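Long-range contact in uncharacterized protein (Bacteroides thetaiotaomicron, PDB 4LB8), which is of unknown function but belongs to the DUF4848 family and is probably exported, its precursor having a lipoprotein-like signal sequence: residues 196-201 against 209-214. Residues are numbered along the deposited sequence; the frame is centred on the assembly and turned at random.
Sequences FTSQKK and YSTTYH
F196 and Y213 meet where strand 191-201 faces the segment 209-214. The CB of F196 sits 3.9 Å from the centroid of the Y213 ring, only 6° off its normal, a CH-pi contact over the centre of one face. The two rings lie obliquely, with planes at 56°, and CD2 of F196 packs 3.9 Å from CB of Y213. CG2 of T211 lies against the opposite face, offset toward the rim, so the phenol is held between the two side chains, while the carbonyl O of T197 approaches its edge, in plane, 3.5 Å from CE2. The Y213 ring reaches across to S198. There OG of S198 gives a weak hydrogen bond, 3.4 Å long, to OH of Y213; that hydroxyl also bonds to the carbonyl of G252. The same OG lies 3.5 Å from CG2 of T211, the methyl on the Y213 face opposite F196, and S198, T211 and Y213 are all buried.

At the other end K200 lies across Y209. Its CB is 4.1 Å from the Y209 ring centroid, over one face and offset toward the rim, and its CG touches CB of Y209 at 3.4 Å. With chi1 at 48°, K200 CG falls between backbone N and carbonyl carbon and comes to rest against the root of the tyrosine, before the amine end leads away. R179 adds a cation-pi contact to Y209.

The contact is side-chain packing beyond the turn joining 191-201 to its antiparallel partner 206-208. After that strand the chain runs on into strand 213-220 of a second antiparallel sheet, so F196 and Y213 join the two sheets, with V181 of strand 179-188 and V255 of strand 254-262 also packing on Y213.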
ATOM      1  N   PHE A 196     -14.332  14.152   2.822  1.00 35.55           N
ATOM      2  CA  PHE A 196     -12.947  14.516   2.530  1.00 34.33           C
ATOM      3  C   PHE A 196     -12.226  14.416   3.838  1.00 38.64           C
ATOM      4  O   PHE A 196     -12.666  15.026   4.816  1.00 37.60           O
ATOM      5  CB  PHE A 196     -12.838  15.925   1.939  1.00 35.93           C
ATOM      6  CG  PHE A 196     -13.406  16.155   0.561  1.00 37.30           C
ATOM      7  CD1 PHE A 196     -14.750  16.463   0.387  1.00 39.23           C
ATOM      8  CD2 PHE A 196     -12.579  16.173  -0.556  1.00 39.91           C
ATOM      9  CE1 PHE A 196     -15.270  16.728  -0.887  1.00 39.51           C
ATOM     10  CE2 PHE A 196     -13.103  16.445  -1.838  1.00 41.54           C
ATOM     11  CZ  PHE A 196     -14.444  16.726  -1.990  1.00 38.06           C
ATOM     12  N   THR A 197     -11.161  13.596   3.891  1.00 37.45           N
ATOM     13  CA  THR A 197     -10.423  13.338   5.133  1.00 38.27           C
ATOM     14  C   THR A 197      -8.901  13.564   4.993  1.00 41.84           C
ATOM     15  O   THR A 197      -8.330  13.374   3.917  1.00 40.06           O
ATOM     16  CB  THR A 197     -10.692  11.896   5.643  1.00 47.41           C
ATOM     17  OG1 THR A 197     -10.467  10.970   4.584  1.00 53.44           O
ATOM     18  CG2 THR A 197     -12.098  11.706   6.205  1.00 43.97           C
ATOM     19  N   SER A 198      -8.259  13.972   6.098  1.00 38.10           N
ATOM     20  CA  SER A 198      -6.829  14.178   6.121  1.00 38.42           C
ATOM     21  C   SER A 198      -6.299  14.055   7.526  1.00 44.92           C
ATOM     22  O   SER A 198      -6.885  14.588   8.486  1.00 46.01           O
ATOM     23  CB  SER A 198      -6.431  15.519   5.509  1.00 42.47           C
ATOM     24  OG  SER A 198      -6.539  16.597   6.423  1.00 55.70           O
ATOM     25  N   GLN A 199      -5.172  13.355   7.635  1.00 40.93           N
ATOM     26  CA  GLN A 199      -4.480  13.126   8.889  1.00 40.82           C
ATOM     27  C   GLN A 199      -2.974  13.307   8.718  1.00 46.61           C
ATOM     28  O   GLN A 199      -2.457  13.185   7.607  1.00 46.08           O
ATOM     29  CB  GLN A 199      -4.789  11.723   9.424  1.00 40.75           C
ATOM     30  CG  GLN A 199      -6.242  11.511   9.837  1.00 41.30           C
ATOM     31  CD  GLN A 199      -6.411  10.209  10.579  1.00 54.58           C
ATOM     32  OE1 GLN A 199      -6.104   9.129  10.071  1.00 48.73           O
ATOM     33  NE2 GLN A 199      -6.866  10.280  11.817  1.00 44.21           N
ATOM     34  N   LYS A 200      -2.289  13.633   9.823  1.00 44.37           N
ATOM     35  CA  LYS A 200      -0.839  13.781   9.930  1.00 44.72           C
ATOM     36  C   LYS A 200      -0.362  12.857  11.040  1.00 50.01           C
ATOM     37  O   LYS A 200      -1.066  12.697  12.047  1.00 50.22           O
ATOM     38  CB  LYS A 200      -0.394  15.253  10.181  1.00 48.01           C
ATOM     39  CG  LYS A 200      -1.165  15.989  11.288  1.00 67.90           C
ATOM     40  CD  LYS A 200      -0.464  16.014  12.636  1.00 79.97           C
ATOM     41  CE  LYS A 200      -1.451  15.940  13.780  1.00 86.72           C
ATOM     42  NZ  LYS A 200      -0.920  15.113  14.905  1.00 95.00           N
ATOM     43  N   LYS A 201       0.821  12.252  10.865  1.00 46.77           N
ATOM     44  CA  LYS A 201       1.397  11.361  11.856  1.00 47.64           C
ATOM     45  C   LYS A 201       2.215  12.194  12.850  1.00 55.75           C
ATOM     46  O   LYS A 201       3.118  12.924  12.449  1.00 57.19           O
ATOM     47  CB  LYS A 201       2.262  10.289  11.162  1.00 49.02           C
ATOM     48  CG  LYS A 201       2.393   8.946  11.877  1.00 48.42           C
ATOM     49  CD  LYS A 201       3.455   8.078  11.180  1.00 54.63           C
ATOM     50  CE  LYS A 201       3.768   6.758  11.870  1.00 65.92           C
ATOM     51  NZ  LYS A 201       2.768   5.686  11.569  1.00 74.20           N
ATOM     52  N   TYR A 209      -5.798  17.106  10.785  1.00 52.14           N
ATOM     53  CA  TYR A 209      -5.136  18.401  10.596  1.00 54.81           C
ATOM     54  C   TYR A 209      -5.725  19.091   9.360  1.00 58.57           C
ATOM     55  O   TYR A 209      -6.199  18.405   8.455  1.00 59.28           O
ATOM     56  CB  TYR A 209      -3.601  18.220  10.482  1.00 58.24           C
ATOM     57  CG  TYR A 209      -3.089  17.956   9.076  1.00 62.88           C
ATOM     58  CD1 TYR A 209      -3.392  16.768   8.408  1.00 64.87           C
ATOM     59  CD2 TYR A 209      -2.301  18.894   8.413  1.00 64.54           C
ATOM     60  CE1 TYR A 209      -2.947  16.535   7.102  1.00 66.56           C
ATOM     61  CE2 TYR A 209      -1.863  18.678   7.105  1.00 65.30           C
ATOM     62  CZ  TYR A 209      -2.184  17.495   6.454  1.00 75.06           C
ATOM     63  OH  TYR A 209      -1.745  17.282   5.163  1.00 77.95           O
ATOM     64  N   SER A 210      -5.666  20.417   9.302  1.00 54.31           N
ATOM     65  CA  SER A 210      -6.193  21.179   8.168  1.00 53.83           C
ATOM     66  C   SER A 210      -5.331  21.047   6.910  1.00 55.34           C
ATOM     67  O   SER A 210      -4.114  21.049   7.022  1.00 56.19           O
ATOM     68  CB  SER A 210      -6.324  22.651   8.538  1.00 59.67           C
ATOM     69  OG  SER A 210      -7.254  22.832   9.594  1.00 73.40           O
ATOM     70  N   THR A 211      -5.959  20.949   5.715  1.00 49.01           N
ATOM     71  CA  THR A 211      -5.256  20.866   4.419  1.00 47.05           C
ATOM     72  C   THR A 211      -6.124  21.437   3.273  1.00 49.26           C
ATOM     73  O   THR A 211      -7.276  21.830   3.489  1.00 50.28           O
ATOM     74  CB  THR A 211      -4.823  19.399   4.110  1.00 50.40           C
ATOM     75  OG1 THR A 211      -3.795  19.404   3.116  1.00 54.42           O
ATOM     76  CG2 THR A 211      -5.970  18.526   3.616  1.00 43.96           C
ATOM     77  N   THR A 212      -5.564  21.473   2.058  1.00 43.68           N
ATOM     78  CA  THR A 212      -6.258  21.858   0.835  1.00 43.01           C
ATOM     79  C   THR A 212      -6.493  20.559   0.070  1.00 46.25           C
ATOM     80  O   THR A 212      -5.541  19.806  -0.092  1.00 46.70           O
ATOM     81  CB  THR A 212      -5.433  22.891   0.049  1.00 51.61           C
ATOM     82  OG1 THR A 212      -5.541  24.152   0.713  1.00 55.25           O
ATOM     83  CG2 THR A 212      -5.901  23.045  -1.384  1.00 48.82           C
ATOM     84  N   TYR A 213      -7.746  20.272  -0.352  1.00 40.97           N
ATOM     85  CA  TYR A 213      -8.057  19.050  -1.100  1.00 38.80           C
ATOM     86  C   TYR A 213      -8.120  19.335  -2.584  1.00 43.17           C
ATOM     87  O   TYR A 213      -8.484  20.439  -3.011  1.00 42.87           O
ATOM     88  CB  TYR A 213      -9.358  18.386  -0.647  1.00 37.76           C
ATOM     89  CG  TYR A 213      -9.390  18.064   0.825  1.00 37.22           C
ATOM     90  CD1 TYR A 213      -9.886  18.982   1.750  1.00 39.62           C
ATOM     91  CD2 TYR A 213      -8.952  16.836   1.295  1.00 36.39           C
ATOM     92  CE1 TYR A 213      -9.923  18.686   3.109  1.00 39.87           C
ATOM     93  CE2 TYR A 213      -8.984  16.531   2.650  1.00 37.06           C
ATOM     94  CZ  TYR A 213      -9.468  17.458   3.554  1.00 44.00           C
ATOM     95  OH  TYR A 213      -9.481  17.148   4.891  1.00 47.56           O
ATOM     96  N   HIS A 214      -7.745  18.309  -3.359  1.00 40.07           N
ATOM     97  CA  HIS A 214      -7.650  18.296  -4.812  1.00 39.48           C
ATOM     98  C   HIS A 214      -8.229  16.994  -5.356  1.00 42.76           C
ATOM     99  O   HIS A 214      -7.788  15.899  -5.006  1.00 39.18           O
ATOM    100  CB  HIS A 214      -6.195  18.459  -5.257  1.00 39.91           C
ATOM    101  CG  HIS A 214      -5.520  19.698  -4.757  1.00 43.51           C
ATOM    102  ND1 HIS A 214      -5.860  20.954  -5.241  1.00 45.73           N
ATOM    103  CD2 HIS A 214      -4.527  19.832  -3.850  1.00 45.24           C
ATOM    104  CE1 HIS A 214      -5.083  21.804  -4.596  1.00 46.03           C
ATOM    105  NE2 HIS A 214      -4.243  21.175  -3.771  1.00 46.14           N
TER